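Local structure of catechol 1,2 dioxygenase (Acinetobacter radioresistens, 2XSU) at residues Q10-D13 with A14-Q18. The protein probably catalyses the iron(III)-dependent intradiol cleavage of catechol by dioxygen to cis,cis-muconate, and is a homodimer. The protein carries 1 engineered substitution. Residues are numbered along the deposited sequence; the frame is centred on the assembly and turned at random.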
ATOM      1  N   GLN A  10      -8.903  24.745  -2.237  1.00 18.92           N
ATOM      2  CA  GLN A  10      -7.856  25.719  -2.563  1.00 20.37           C
ATOM      3  C   GLN A  10      -6.709  25.629  -1.559  1.00 18.33           C
ATOM      4  O   GLN A  10      -5.536  25.603  -1.955  1.00 18.47           O
ATOM      5  CB  GLN A  10      -8.415  27.150  -2.620  1.00 21.49           C
ATOM      6  CG  GLN A  10      -9.144  27.495  -3.918  1.00 28.76           C
ATOM      7  CD  GLN A  10      -9.294  29.011  -4.128  1.00 35.27           C
ATOM      8  OE1 GLN A  10      -9.020  29.811  -3.222  1.00 39.37           O
ATOM      9  NE2 GLN A  10      -9.728  29.408  -5.328  1.00 38.28           N
ATOM     10  N   GLN A  11      -7.064  25.557  -0.277  1.00 17.41           N
ATOM     11  CA  GLN A  11      -6.084  25.500   0.815  1.00 16.68           C
ATOM     12  C   GLN A  11      -5.347  24.160   0.766  1.00 15.23           C
ATOM     13  O   GLN A  11      -4.129  24.122   0.975  1.00 14.88           O
ATOM     14  CB  GLN A  11      -6.748  25.675   2.170  1.00 17.40           C
ATOM     15  CG  GLN A  11      -7.341  27.086   2.401  1.00 19.98           C
ATOM     16  CD  GLN A  11      -8.362  27.132   3.542  1.00 23.93           C
ATOM     17  OE1 GLN A  11      -9.139  26.207   3.748  1.00 23.16           O
ATOM     18  NE2 GLN A  11      -8.380  28.252   4.274  1.00 27.35           N
ATOM     19  N   ILE A  12      -6.070  23.089   0.441  1.00 14.42           N
ATOM     20  CA  ILE A  12      -5.435  21.774   0.279  1.00 13.62           C
ATOM     21  C   ILE A  12      -4.421  21.814  -0.860  1.00 13.44           C
ATOM     22  O   ILE A  12      -3.282  21.354  -0.719  1.00 13.30           O
ATOM     23  CB  ILE A  12      -6.509  20.653   0.038  1.00 12.79           C
ATOM     24  CG1 ILE A  12      -7.228  20.322   1.358  1.00 12.96           C
ATOM     25  CG2 ILE A  12      -5.900  19.377  -0.644  1.00 12.76           C
ATOM     26  CD1 ILE A  12      -8.582  19.538   1.207  1.00 13.87           C
ATOM     27  N   ASP A  13      -4.848  22.310  -2.027  1.00 14.73           N
ATOM     28  CA  ASP A  13      -3.959  22.368  -3.178  1.00 15.05           C
ATOM     29  C   ASP A  13      -2.702  23.184  -2.914  1.00 14.09           C
ATOM     30  O   ASP A  13      -1.610  22.783  -3.340  1.00 15.95           O
ATOM     31  CB  ASP A  13      -4.717  22.910  -4.398  1.00 16.03           C
ATOM     32  CG  ASP A  13      -5.688  21.902  -4.950  1.00 18.50           C
ATOM     33  OD1 ASP A  13      -5.611  20.707  -4.560  1.00 22.37           O
ATOM     34  OD2 ASP A  13      -6.550  22.295  -5.773  1.00 22.95           O
ATOM     35  N   ALA A  14      -2.846  24.277  -2.170  1.00 14.59           N
ATOM     36  CA  ALA A  14      -1.705  25.120  -1.827  1.00 14.76           C
ATOM     37  C   ALA A  14      -0.734  24.369  -0.918  1.00 14.45           C
ATOM     38  O   ALA A  14       0.477  24.402  -1.154  1.00 14.31           O
ATOM     39  CB  ALA A  14      -2.176  26.430  -1.176  1.00 15.35           C
ATOM     40  N   LEU A  15      -1.271  23.662   0.084  1.00 13.39           N
ATOM     41  CA  LEU A  15      -0.432  22.836   0.982  1.00 13.00           C
ATOM     42  C   LEU A  15       0.312  21.709   0.252  1.00 12.95           C
ATOM     43  O   LEU A  15       1.513  21.501   0.450  1.00 12.21           O
ATOM     44  CB  LEU A  15      -1.292  22.250   2.100  1.00 13.68           C
ATOM     45  CG  LEU A  15      -1.720  23.199   3.212  1.00 16.88           C
ATOM     46  CD1 LEU A  15      -2.776  22.501   4.069  1.00 18.05           C
ATOM     47  CD2 LEU A  15      -0.515  23.592   4.062  1.00 19.59           C
ATOM     48  N   VAL A  16      -0.415  20.985  -0.602  1.00 12.53           N
ATOM     49  CA  VAL A  16       0.212  19.904  -1.380  1.00 12.74           C
ATOM     50  C   VAL A  16       1.346  20.448  -2.264  1.00 13.06           C
ATOM     51  O   VAL A  16       2.420  19.818  -2.353  1.00 12.54           O
ATOM     52  CB  VAL A  16      -0.841  19.129  -2.209  1.00 12.89           C
ATOM     53  CG1 VAL A  16      -0.157  18.136  -3.164  1.00 14.05           C
ATOM     54  CG2 VAL A  16      -1.738  18.333  -1.295  1.00 13.51           C
ATOM     55  N   LYS A  17       1.106  21.610  -2.888  1.00 13.83           N
ATOM     56  CA  LYS A  17       2.121  22.256  -3.732  1.00 13.82           C
ATOM     57  C   LYS A  17       3.342  22.664  -2.906  1.00 14.02           C
ATOM     58  O   LYS A  17       4.489  22.414  -3.306  1.00 13.52           O
ATOM     59  CB  LYS A  17       1.523  23.459  -4.474  1.00 14.54           C
ATOM     60  CG  LYS A  17       2.512  24.164  -5.381  1.00 16.97           C
ATOM     61  CD  LYS A  17       1.834  25.295  -6.139  1.00 19.74           C
ATOM     62  CE  LYS A  17       2.828  25.978  -7.063  1.00 20.93           C
ATOM     63  NZ  LYS A  17       3.678  26.930  -6.300  1.00 22.48           N
ATOM     64  N   GLN A  18       3.097  23.287  -1.759  1.00 13.93           N
ATOM     65  CA  GLN A  18       4.190  23.741  -0.893  1.00 15.18           C
ATOM     66  C   GLN A  18       5.092  22.589  -0.478  1.00 14.05           C
ATOM     67  O   GLN A  18       6.321  22.723  -0.461  1.00 14.78           O
ATOM     68  CB  GLN A  18       3.620  24.393   0.350  1.00 15.55           C
ATOM     69  CG  GLN A  18       3.064  25.767   0.075  1.00 20.32           C
ATOM     70  CD  GLN A  18       2.185  26.270   1.200  1.00 26.42           C
ATOM     71  OE1 GLN A  18       2.296  25.821   2.348  1.00 29.71           O
ATOM     72  NE2 GLN A  18       1.305  27.221   0.876  1.00 29.22           N
TER
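Val16 N reaches back one turn to Ile12 O, 2.9 Å away, in the straightest of four successive i to i+4 backbone bonds, with an N-H...O angle of 171°. Ala14, Leu15 and Lys17 donate in the same way to the carbonyls of Gln10, Gln11 and Asp13. Two exposed side chains have charged partners beyond the segments: Asp13 OD1 forms a salt bridge with Arg9 NE, and Lys17 NZ one with Asp22 OD1. These turns belong to the regular alpha-helix 9-20, near the N-terminus and far from the iron-bearing beta-rich part of the chain; the helix packs on helix 30-49 of its own chain and also touches the second subunit, contributing to the dimer contact. The inner side-chain carbons lie against the carbonyls of the preceding turn, Leu15 CG coming to 3.4 Å from Gln11 O and Lys17 CB to 3.4 Å from Asp13 O. With CG1 of Val16 trans to the amide nitrogen (chi1 172°), CG2 falls on the N side, 3.4 Å from Ile12 O. The same methyl meets Ile12 CG2 at 4.3 Å, a loose apolar contact. The buried side chains of Ile12 and Val16 both rest on Phe44, while Tyr85 of the second subunit packs on Ile12 and Leu88 of that subunit on Leu15.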